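Local coordinates for protein DNA polymerase (Bacillus phage phi29, PDB 2PYJ) that replicates viral DNA from a protein primer, combining processive strand-displacing polymerisation with 3'-5' exonuclease proofreading, at residues G[209-214]-G[424-429]; G[268-273]-G[349-354]; G[290-295]-G[314-319]; G[486-491]-G[503-508]. The protein carries 2 engineered substitutions. All blocks are in the same frame, centred on the assembly; numbering follows the deposited sequence.

Contact 1: residues G[209-214]-G[424-429]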
# COMPACT_ATOMS: atom_id res chain seq x y z
N LYS G 209 11.16 -15.83 20.10
CA LYS G 209 11.42 -17.27 19.99
C LYS G 209 10.93 -17.87 18.65
O LYS G 209 11.67 -18.58 17.99
CB LYS G 209 10.76 -18.01 21.14
CG LYS G 209 11.20 -19.45 21.27
CD LYS G 209 10.24 -20.24 22.08
CE LYS G 209 10.66 -21.69 22.14
NZ LYS G 209 9.59 -22.50 22.66
N VAL G 210 9.69 -17.56 18.29
CA VAL G 210 9.01 -18.13 17.11
C VAL G 210 9.44 -17.46 15.80
O VAL G 210 9.48 -18.09 14.74
CB VAL G 210 7.47 -18.03 17.28
CG1 VAL G 210 6.75 -18.57 16.07
CG2 VAL G 210 7.01 -18.79 18.55
N PHE G 211 9.76 -16.16 15.88
CA PHE G 211 10.20 -15.41 14.71
C PHE G 211 11.57 -14.80 14.95
O PHE G 211 11.69 -13.57 15.08
CB PHE G 211 9.17 -14.34 14.33
CG PHE G 211 7.79 -14.89 14.10
CD1 PHE G 211 6.71 -14.46 14.88
CD2 PHE G 211 7.55 -15.82 13.09
CE1 PHE G 211 5.42 -14.96 14.66
CE2 PHE G 211 6.26 -16.33 12.86
CZ PHE G 211 5.20 -15.90 13.65
N PRO G 212 12.62 -15.64 15.00
CA PRO G 212 13.94 -15.12 15.32
C PRO G 212 14.49 -14.21 14.22
O PRO G 212 14.12 -14.35 13.04
CB PRO G 212 14.80 -16.38 15.46
CG PRO G 212 14.11 -17.41 14.63
CD PRO G 212 12.64 -17.09 14.75
N THR G 213 15.35 -13.29 14.61
CA THR G 213 15.98 -12.38 13.66
C THR G 213 17.05 -13.16 12.90
O THR G 213 18.03 -13.62 13.49
CB THR G 213 16.61 -11.19 14.40
OG1 THR G 213 15.61 -10.59 15.24
CG2 THR G 213 17.14 -10.15 13.40
N LEU G 214 16.84 -13.34 11.60
CA LEU G 214 17.82 -14.00 10.75
C LEU G 214 18.94 -13.04 10.39
O LEU G 214 18.74 -11.82 10.33
CB LEU G 214 17.17 -14.52 9.46
CG LEU G 214 16.03 -15.53 9.54
CD1 LEU G 214 15.80 -16.13 8.16
CD2 LEU G 214 16.29 -16.61 10.57
N PRO G 424 15.91 -7.67 9.99
CA PRO G 424 14.75 -8.35 9.39
C PRO G 424 13.70 -8.65 10.46
O PRO G 424 14.05 -8.86 11.62
CB PRO G 424 15.34 -9.67 8.88
CG PRO G 424 16.79 -9.46 8.81
CD PRO G 424 17.15 -8.44 9.82
N VAL G 425 12.43 -8.62 10.07
CA VAL G 425 11.35 -9.07 10.95
C VAL G 425 11.30 -10.60 10.80
O VAL G 425 11.99 -11.31 11.52
CB VAL G 425 10.00 -8.35 10.64
CG1 VAL G 425 8.89 -8.85 11.59
CG2 VAL G 425 10.15 -6.82 10.74
N TYR G 426 10.52 -11.12 9.85
CA TYR G 426 10.57 -12.57 9.55
C TYR G 426 10.11 -12.86 8.14
O TYR G 426 8.96 -13.21 7.88
CB TYR G 426 9.80 -13.40 10.59
CG TYR G 426 10.14 -14.86 10.52
CD1 TYR G 426 11.38 -15.33 10.98
CD2 TYR G 426 9.25 -15.78 9.97
CE1 TYR G 426 11.70 -16.69 10.91
CE2 TYR G 426 9.56 -17.13 9.89
CZ TYR G 426 10.79 -17.58 10.36
OH TYR G 426 11.11 -18.91 10.27
N THR G 427 11.06 -12.73 7.22
CA THR G 427 10.79 -12.77 5.79
C THR G 427 10.24 -14.12 5.27
O THR G 427 9.41 -14.11 4.36
CB THR G 427 12.02 -12.27 5.00
OG1 THR G 427 12.46 -11.03 5.57
CG2 THR G 427 11.68 -12.03 3.51
N PRO G 428 10.65 -15.28 5.86
CA PRO G 428 10.01 -16.54 5.40
C PRO G 428 8.49 -16.55 5.46
O PRO G 428 7.86 -17.16 4.62
CB PRO G 428 10.58 -17.59 6.36
CG PRO G 428 11.88 -17.02 6.81
CD PRO G 428 11.66 -15.53 6.90
N MET G 429 7.91 -15.87 6.45
CA MET G 429 6.46 -15.74 6.54
C MET G 429 5.90 -15.02 5.31
O MET G 429 4.88 -15.42 4.76
CB MET G 429 6.04 -15.01 7.82
CG MET G 429 5.68 -15.92 8.97
SD MET G 429 4.14 -16.79 8.64
CE MET G 429 4.00 -17.79 10.13
O HOH W 1 12.29 -11.17 14.09
O HOH W 2 14.20 -12.83 10.86
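Two ordered waters grip the carbonyl oxygen of Val425 and hand it across to 209-214, where no direct hydrogen bond joins the segments. One water donates to Val425 O at 2.6 Å and also to Phe211 O; the other donates to Val425 O and to Pro212 O and accepts from Leu214 N at 2.8 Å. Three carbonyl oxygens that could not bond to one another are thereby reconciled, which fits the 4.0 Å left between Pro212 O and Val425 O. Beside this polar patch the contact is apolar. The Tyr426 ring, swung out with CG anti to the backbone N (chi1 -164°), has Phe211 CD2 over one face and Pro428 CD 3.8 Å above its plane, while Pro212 O lies at its edge. The two aromatic rings meet obliquely, planes at 52° and centroids 5.3 Å apart, with CD2 of Phe211 3.6 Å from CD2 of Tyr426. Phe211 is the first residue to leave helical geometry after helix 204-210, and Tyr426 leads into helix 427-447, so the end of one helix is packed against the entry to another. The first belongs to the region involved in DNA binding, coordination of synthesis with degradation and terminal-protein interaction, the second to the polymerisation region. Beyond the ring pair, the Met429 chain bends at chi2 and brings CE to the edge of the Phe211 ring, 3.8 Å from CE2. Phe393 meets the Phe211 ring edge-to-face, and the phenol OH of Tyr426 hydrogen-bonds to Gly266 O. At the far end, Pro424 CG rests 3.4 Å from Leu214 O.

Contact 2: residues G[268-273]-G[349-354]; sequences PIVFEG and SGLKFK
Lys352 and Phe271 lie on the same face of an antiparallel strand pair, 268-272 against 349-354, within the polymerisation region; the short strand axes run at 150° to each other. Backbone bonds are exchanged in both directions at two hydrogen-bonded pairs. Ile269 with Lys352 is the first, where Lys352 N donates to Ile269 O at 2.9 Å. Phe271 with Gly350 is the second, where Phe271 N donates to Gly350 O at 3.1 Å. With CG lodged between its own backbone N and carbonyl carbon (chi1 63°), the Phe271 ring folds over the neighbouring strand and lies on the Gly350 backbone, with Gly350 CA 3.8 Å from the ring centroid in a CH-pi contact. Lys352 N comes at the ring's edge. The Lys352 chain is extended beyond CG and runs alongside Ile269, pointing the same way, with CG 4.0 Å from Ile269 CB; its NZ forms a salt bridge with Asp278. On the opposite face, Ser349 is the third large contributor, and its CB lies 3.3 Å from Phe271 O. Val270 and Leu351 share that face, facing each other at a non-hydrogen-bonded pair, and Leu351 also packs on helix 216-223. At the Pro268 end, Pro268 and Phe353 point the same way, and Pro268 CB lies over one face of the Phe353 ring in a CH-pi contact. The tightest carbon pair is Val270 CG2 to Leu351 CD2, at 3.4 Å, closer than usual van der Waals separation.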
# COMPACT_ATOMS: atom_id res chain seq x y z
N PRO G 268 15.94 -21.45 10.11
CA PRO G 268 16.01 -22.44 9.03
C PRO G 268 17.26 -23.30 9.11
O PRO G 268 18.24 -22.89 9.73
CB PRO G 268 16.05 -21.58 7.76
CG PRO G 268 16.66 -20.31 8.18
CD PRO G 268 16.26 -20.09 9.63
N ILE G 269 17.21 -24.48 8.49
CA ILE G 269 18.40 -25.29 8.29
C ILE G 269 18.81 -25.27 6.81
O ILE G 269 17.99 -25.53 5.93
CB ILE G 269 18.21 -26.75 8.77
CG1 ILE G 269 17.91 -26.78 10.28
CG2 ILE G 269 19.47 -27.59 8.45
CD1 ILE G 269 17.86 -28.19 10.88
N VAL G 270 20.08 -24.96 6.57
CA VAL G 270 20.66 -24.98 5.23
C VAL G 270 20.94 -26.42 4.79
O VAL G 270 21.50 -27.20 5.55
CB VAL G 270 21.98 -24.18 5.18
CG1 VAL G 270 22.60 -24.25 3.81
CG2 VAL G 270 21.75 -22.74 5.60
N PHE G 271 20.55 -26.75 3.56
CA PHE G 271 20.91 -28.02 2.93
C PHE G 271 21.52 -27.78 1.54
O PHE G 271 21.28 -26.75 0.91
CB PHE G 271 19.68 -28.96 2.84
CG PHE G 271 18.56 -28.42 1.98
CD1 PHE G 271 18.56 -28.62 0.59
CD2 PHE G 271 17.48 -27.73 2.55
CE1 PHE G 271 17.52 -28.13 -0.21
CE2 PHE G 271 16.44 -27.25 1.74
CZ PHE G 271 16.47 -27.45 0.36
N GLU G 272 22.31 -28.74 1.08
CA GLU G 272 22.87 -28.68 -0.28
C GLU G 272 22.12 -29.65 -1.17
O GLU G 272 21.58 -30.66 -0.69
CB GLU G 272 24.37 -29.03 -0.29
CG GLU G 272 25.25 -28.11 0.56
CD GLU G 272 25.18 -26.65 0.15
OE1 GLU G 272 25.41 -26.34 -1.04
OE2 GLU G 272 24.89 -25.81 1.03
N GLY G 273 22.08 -29.36 -2.46
CA GLY G 273 21.38 -30.19 -3.43
C GLY G 273 19.88 -30.16 -3.25
O GLY G 273 19.31 -29.14 -2.85
N SER G 349 20.77 -25.97 -3.79
CA SER G 349 20.77 -25.89 -2.33
C SER G 349 19.49 -25.25 -1.90
O SER G 349 18.67 -24.88 -2.74
CB SER G 349 21.94 -25.05 -1.81
OG SER G 349 21.71 -23.66 -2.04
N GLY G 350 19.32 -25.10 -0.60
CA GLY G 350 18.18 -24.37 -0.09
C GLY G 350 18.12 -24.24 1.40
O GLY G 350 19.13 -24.43 2.10
N LEU G 351 16.93 -23.90 1.88
CA LEU G 351 16.64 -23.70 3.30
C LEU G 351 15.36 -24.42 3.63
O LEU G 351 14.38 -24.30 2.89
CB LEU G 351 16.46 -22.20 3.60
CG LEU G 351 17.66 -21.29 3.35
CD1 LEU G 351 17.23 -19.81 3.38
CD2 LEU G 351 18.76 -21.57 4.36
N LYS G 352 15.36 -25.15 4.75
CA LYS G 352 14.14 -25.80 5.24
C LYS G 352 13.74 -25.22 6.59
O LYS G 352 14.58 -24.78 7.37
CB LYS G 352 14.30 -27.33 5.29
CG LYS G 352 15.30 -27.87 6.33
CD LYS G 352 15.37 -29.40 6.25
CE LYS G 352 16.30 -29.99 7.31
NZ LYS G 352 16.37 -31.48 7.20
N PHE G 353 12.43 -25.25 6.87
CA PHE G 353 11.86 -24.60 8.04
C PHE G 353 10.92 -25.51 8.80
O PHE G 353 10.18 -26.29 8.20
CB PHE G 353 11.02 -23.39 7.61
CG PHE G 353 11.79 -22.34 6.88
CD1 PHE G 353 12.03 -22.47 5.51
CD2 PHE G 353 12.25 -21.22 7.55
CE1 PHE G 353 12.75 -21.50 4.83
CE2 PHE G 353 12.97 -20.22 6.87
CZ PHE G 353 13.22 -20.36 5.51
N LYS G 354 10.90 -25.34 10.12
CA LYS G 354 9.79 -25.79 10.94
C LYS G 354 8.54 -25.05 10.49
O LYS G 354 8.62 -23.92 9.96
CB LYS G 354 10.05 -25.50 12.43
CG LYS G 354 11.27 -26.21 13.02
CD LYS G 354 11.44 -25.92 14.52
CE LYS G 354 12.08 -24.56 14.77
NZ LYS G 354 12.34 -24.33 16.23

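Contact 3: residues G[290-295]-G[314-319]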
# COMPACT_ATOMS: atom_id res chain seq x y z
N CYS G 290 16.99 -24.58 -14.20
CA CYS G 290 16.27 -25.50 -15.08
C CYS G 290 15.86 -24.86 -16.39
O CYS G 290 16.04 -23.65 -16.61
CB CYS G 290 15.01 -26.05 -14.37
SG CYS G 290 13.67 -24.81 -14.15
N GLU G 291 15.32 -25.69 -17.28
CA GLU G 291 14.56 -25.23 -18.44
C GLU G 291 13.15 -25.77 -18.29
O GLU G 291 12.94 -26.72 -17.54
CB GLU G 291 15.21 -25.73 -19.73
CG GLU G 291 16.68 -25.34 -19.80
CD GLU G 291 17.32 -25.70 -21.11
OE1 GLU G 291 18.19 -26.58 -21.10
OE2 GLU G 291 16.95 -25.11 -22.13
N PHE G 292 12.18 -25.15 -18.96
CA PHE G 292 10.78 -25.57 -18.80
C PHE G 292 9.93 -25.32 -20.03
O PHE G 292 10.26 -24.47 -20.85
CB PHE G 292 10.14 -24.90 -17.56
CG PHE G 292 10.22 -23.39 -17.57
CD1 PHE G 292 9.28 -22.63 -18.27
CD2 PHE G 292 11.24 -22.73 -16.86
CE1 PHE G 292 9.36 -21.23 -18.28
CE2 PHE G 292 11.32 -21.35 -16.87
CZ PHE G 292 10.39 -20.60 -17.58
N GLU G 293 8.84 -26.08 -20.14
CA GLU G 293 7.82 -25.90 -21.17
C GLU G 293 6.46 -26.06 -20.52
O GLU G 293 6.23 -27.03 -19.80
CB GLU G 293 7.97 -26.94 -22.29
CG GLU G 293 9.19 -26.74 -23.18
CD GLU G 293 9.12 -25.47 -24.02
OE1 GLU G 293 8.01 -24.99 -24.33
OE2 GLU G 293 10.20 -24.96 -24.38
N LEU G 294 5.56 -25.11 -20.79
CA LEU G 294 4.17 -25.17 -20.28
C LEU G 294 3.44 -26.40 -20.80
O LEU G 294 3.51 -26.70 -21.99
CB LEU G 294 3.40 -23.92 -20.72
CG LEU G 294 2.01 -23.69 -20.13
CD1 LEU G 294 2.07 -23.48 -18.62
CD2 LEU G 294 1.36 -22.49 -20.81
N LYS G 295 2.72 -27.09 -19.90
CA LYS G 295 1.90 -28.24 -20.30
C LYS G 295 0.65 -27.72 -21.00
O LYS G 295 0.07 -26.72 -20.58
CB LYS G 295 1.50 -29.09 -19.09
CG LYS G 295 2.66 -29.77 -18.41
CD LYS G 295 2.23 -30.58 -17.20
CE LYS G 295 3.39 -31.41 -16.66
NZ LYS G 295 3.10 -32.01 -15.35
N GLU G 314 5.90 -10.88 -17.66
CA GLU G 314 5.36 -11.89 -18.58
C GLU G 314 5.36 -13.29 -17.99
O GLU G 314 6.39 -13.80 -17.56
CB GLU G 314 6.14 -11.89 -19.89
CG GLU G 314 5.56 -12.82 -20.94
CD GLU G 314 6.42 -12.94 -22.20
OE1 GLU G 314 7.34 -12.11 -22.41
OE2 GLU G 314 6.16 -13.89 -22.98
N TYR G 315 4.19 -13.91 -18.00
CA TYR G 315 4.07 -15.31 -17.62
C TYR G 315 4.51 -16.20 -18.77
O TYR G 315 3.98 -16.11 -19.90
CB TYR G 315 2.67 -15.62 -17.08
CG TYR G 315 2.54 -15.11 -15.67
CD1 TYR G 315 1.96 -13.88 -15.40
CD2 TYR G 315 3.08 -15.82 -14.60
CE1 TYR G 315 1.87 -13.39 -14.11
CE2 TYR G 315 3.01 -15.33 -13.30
CZ TYR G 315 2.40 -14.11 -13.07
OH TYR G 315 2.31 -13.60 -11.80
N LEU G 316 5.53 -17.00 -18.49
CA LEU G 316 6.31 -17.68 -19.53
C LEU G 316 5.76 -19.06 -19.92
O LEU G 316 5.45 -19.88 -19.06
CB LEU G 316 7.76 -17.80 -19.07
CG LEU G 316 8.52 -16.51 -18.77
CD1 LEU G 316 9.86 -16.82 -18.15
CD2 LEU G 316 8.67 -15.64 -20.06
N LYS G 317 5.67 -19.29 -21.22
CA LYS G 317 5.32 -20.61 -21.79
C LYS G 317 6.54 -21.53 -21.83
O LYS G 317 6.41 -22.76 -21.81
CB LYS G 317 4.79 -20.43 -23.21
CG LYS G 317 3.43 -19.78 -23.29
CD LYS G 317 2.90 -19.79 -24.72
CE LYS G 317 1.55 -19.07 -24.82
NZ LYS G 317 1.64 -17.65 -24.34
N SER G 318 7.71 -20.93 -21.90
CA SER G 318 8.95 -21.64 -22.14
C SER G 318 10.10 -20.83 -21.58
O SER G 318 10.03 -19.59 -21.54
CB SER G 318 9.16 -21.84 -23.64
OG SER G 318 10.45 -22.36 -23.95
N SER G 319 11.16 -21.51 -21.17
CA SER G 319 12.42 -20.83 -20.82
C SER G 319 13.16 -20.30 -22.08
O SER G 319 14.12 -19.54 -21.97
CB SER G 319 13.31 -21.77 -19.99
OG SER G 319 13.32 -23.08 -20.53
O HOH W 3 15.17 -23.23 -22.30
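One face of the Phe292 ring is laid against the backbone and side chain of Ser319: the amide N sits 3.4 Å above the ring plane, offset toward the rim, and CB makes a CH-pi contact, 3.9 Å from the centroid and 17° off the ring normal. Leu316 comes at the edge, with CB in the ring plane and CD1 3.9 Å from Phe292 CZ. The ring reaches this place because Phe292 CG stands between its own N and carbonyl carbon (chi1 55°), which folds the side chain over the 314-319 segment. Ser319 also closes a reciprocal pair with the Phe292 backbone: its N donates to Phe292 O, and its OG accepts from Phe292 N at 2.8 Å. The hydroxyl thus takes the place a backbone carbonyl would hold in a regular strand pair. A water accepts from that same OG and donates to Glu291 OE2. The carboxylate of Glu293 is bound directly: the Glu293 chain bends at chi2, and Ser318 OG donates to OE2 over 2.6 Å, approaching from 43° out of the carboxylate plane. Further along, Leu294 N gives a 2.7 Å bond to Lys317 O. These bonds join the side of strand 283-294 that is turned away from 340-356 to an irregular loop, with a single bridge at Glu293 and Ser318. Strand 340-356 pairs with 283-294 through backbone bonds such as Glu293 with Asp341, and Tyr340 at its start meets the Phe292 ring. The loop then leads on to strand 324-329, which returns to 283-294 where Ala324 bonds to Cys290.

Contact 4: residues G[486-491]-G[503-508]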
# COMPACT_ATOMS: atom_id res chain seq x y z
N GLU G 486 -18.20 -10.38 -6.60
CA GLU G 486 -17.93 -8.95 -6.63
C GLU G 486 -18.85 -8.23 -7.59
O GLU G 486 -19.40 -7.16 -7.26
CB GLU G 486 -16.47 -8.70 -7.01
CG GLU G 486 -16.12 -7.22 -7.16
CD GLU G 486 -14.75 -7.01 -7.73
OE1 GLU G 486 -13.77 -7.33 -7.03
OE2 GLU G 486 -14.65 -6.52 -8.88
N SER G 487 -19.04 -8.80 -8.78
CA SER G 487 -19.90 -8.19 -9.79
C SER G 487 -20.27 -9.14 -10.90
O SER G 487 -19.63 -10.19 -11.10
CB SER G 487 -19.23 -6.97 -10.40
OG SER G 487 -18.09 -7.36 -11.16
N THR G 488 -21.31 -8.75 -11.63
CA THR G 488 -21.65 -9.35 -12.90
C THR G 488 -21.69 -8.21 -13.93
O THR G 488 -22.25 -7.15 -13.67
CB THR G 488 -23.01 -10.06 -12.84
OG1 THR G 488 -22.96 -11.06 -11.81
CG2 THR G 488 -23.33 -10.72 -14.16
N PHE G 489 -21.07 -8.43 -15.08
CA PHE G 489 -21.00 -7.39 -16.12
C PHE G 489 -21.68 -7.80 -17.43
O PHE G 489 -21.78 -8.98 -17.75
CB PHE G 489 -19.55 -6.90 -16.33
CG PHE G 489 -18.56 -7.98 -16.69
CD1 PHE G 489 -18.52 -8.53 -17.97
CD2 PHE G 489 -17.62 -8.41 -15.76
CE1 PHE G 489 -17.58 -9.51 -18.31
CE2 PHE G 489 -16.67 -9.39 -16.09
CZ PHE G 489 -16.66 -9.94 -17.37
N LYS G 490 -22.17 -6.79 -18.15
CA LYS G 490 -22.86 -6.99 -19.42
C LYS G 490 -21.84 -7.11 -20.55
O LYS G 490 -22.02 -7.88 -21.49
CB LYS G 490 -23.81 -5.82 -19.68
CG LYS G 490 -24.70 -5.95 -20.92
CD LYS G 490 -25.77 -4.87 -20.93
CE LYS G 490 -26.68 -4.97 -22.15
NZ LYS G 490 -27.79 -3.97 -22.10
N ARG G 491 -20.77 -6.32 -20.45
CA ARG G 491 -19.64 -6.40 -21.37
C ARG G 491 -18.36 -5.92 -20.69
O ARG G 491 -18.41 -5.23 -19.66
CB ARG G 491 -19.90 -5.62 -22.67
CG ARG G 491 -20.25 -4.14 -22.50
CD ARG G 491 -20.19 -3.41 -23.82
NE ARG G 491 -20.42 -1.97 -23.66
CZ ARG G 491 -20.29 -1.06 -24.62
NH1 ARG G 491 -19.92 -1.41 -25.84
NH2 ARG G 491 -20.52 0.21 -24.34
N ASP G 503 -18.83 -2.89 -18.02
CA ASP G 503 -20.18 -2.34 -17.81
C ASP G 503 -20.89 -3.27 -16.84
O ASP G 503 -21.32 -4.35 -17.22
CB ASP G 503 -20.96 -2.28 -19.13
CG ASP G 503 -20.78 -0.96 -19.88
OD1 ASP G 503 -20.25 0.02 -19.30
OD2 ASP G 503 -21.21 -0.90 -21.05
N ILE G 504 -21.03 -2.82 -15.59
CA ILE G 504 -21.52 -3.68 -14.50
C ILE G 504 -23.03 -3.50 -14.26
O ILE G 504 -23.53 -2.38 -14.23
CB ILE G 504 -20.74 -3.40 -13.19
CG1 ILE G 504 -19.25 -3.70 -13.39
CG2 ILE G 504 -21.33 -4.21 -12.04
CD1 ILE G 504 -18.33 -3.16 -12.29
N TYR G 505 -23.74 -4.63 -14.11
CA TYR G 505 -25.17 -4.61 -13.78
C TYR G 505 -25.36 -4.08 -12.36
O TYR G 505 -24.73 -4.57 -11.43
CB TYR G 505 -25.78 -6.01 -13.85
CG TYR G 505 -25.83 -6.61 -15.23
CD1 TYR G 505 -26.77 -6.17 -16.17
CD2 TYR G 505 -24.98 -7.65 -15.59
CE1 TYR G 505 -26.83 -6.74 -17.43
CE2 TYR G 505 -25.04 -8.22 -16.84
CZ TYR G 505 -25.96 -7.77 -17.76
OH TYR G 505 -26.01 -8.35 -19.01
N MET G 506 -26.24 -3.09 -12.21
CA MET G 506 -26.52 -2.49 -10.90
C MET G 506 -28.01 -2.43 -10.62
O MET G 506 -28.83 -2.42 -11.54
CB MET G 506 -25.93 -1.08 -10.82
CG MET G 506 -24.43 -1.00 -11.06
SD MET G 506 -23.42 -1.83 -9.82
CE MET G 506 -23.49 -0.66 -8.46
N LYS G 507 -28.36 -2.39 -9.34
CA LYS G 507 -29.75 -2.22 -8.91
C LYS G 507 -29.83 -1.18 -7.80
O LYS G 507 -28.97 -1.14 -6.91
CB LYS G 507 -30.33 -3.55 -8.42
CG LYS G 507 -31.85 -3.57 -8.35
CD LYS G 507 -32.38 -4.76 -7.57
CE LYS G 507 -33.90 -4.79 -7.60
NZ LYS G 507 -34.46 -5.87 -6.73
N GLU G 508 -30.86 -0.33 -7.85
CA GLU G 508 -31.04 0.71 -6.84
C GLU G 508 -31.92 0.17 -5.71
O GLU G 508 -33.05 -0.26 -5.96
CB GLU G 508 -31.68 1.97 -7.45
CG GLU G 508 -31.08 3.33 -6.98
CD GLU G 508 -30.98 3.47 -5.46
OE1 GLU G 508 -29.97 3.01 -4.88
OE2 GLU G 508 -31.89 4.07 -4.86
O HOH W 4 -23.12 -6.62 -10.71
O HOH W 5 -20.28 1.84 -21.35
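Tyr505 and Thr488 form the tightly packed part. Tyr505 N donates to Thr488 O at 3.0 Å, and the ring lies obliquely against the backbone from Thr488 to Lys490, its CE2 3.4 Å from Phe489 C. Thr488 CG2 meets Tyr505 CD2, while Ile504 CG2 comes 3.8 Å from Ser487 CB. Lys490 N donates to Asp503 O at 2.7 Å. Strands 486-489 and 503-506 belong to a branched antiparallel sheet of the polymerisation region, in which 483-489 pairs with 241-250 and 499-506 with 491-496. The N-to-C directions of 486-489 and 503-506 are 106° apart, and the chain turns a corner at Lys490; just before, Glu486 and Ser487 both face Val247, a classic beta bulge. Past the corner the contact passes to charged, more exposed side chains. Arg491 and Asp503 run side by side, and Arg491 NE donates to Asp503 OD2 at 2.9 Å in a salt bridge, straight at 175° and in the guanidinium plane, while NE stands above the carboxylate plane of Asp503. A water donates to Asp503 OD1 and accepts only weakly from Arg491 NH2. The guanidinium also makes a cation-pi contact with Phe543. The Lys490 chain stretches away after its CG passes 3.3 Å from Tyr505 OH.

In the fold
Contacts 1 and 4 are largely buried, whereas contacts 2 and 3 are partly buried. Contacts 1 and 2 touch: Pro428 CG reaches Phe353 CE2 at 3.4 Å and Leu214 CD2 meets Pro268 CD, so the junction between two helix ends abuts the strand pair. Contacts 2 and 3 reach the same sheet, where strands 340-356 and 283-294 are neighbours, but stay about 11 Å apart at their nearest atoms. Contact 4 lies in a different sheet, with its centre 44 Å from that of contact 1. Water-bridged carbonyls mark contact 1, regular backbone pairing contact 2, serine hydroxyls where a loop meets a strand contact 3, and a salt bridge beside a bent strand pair contact 4.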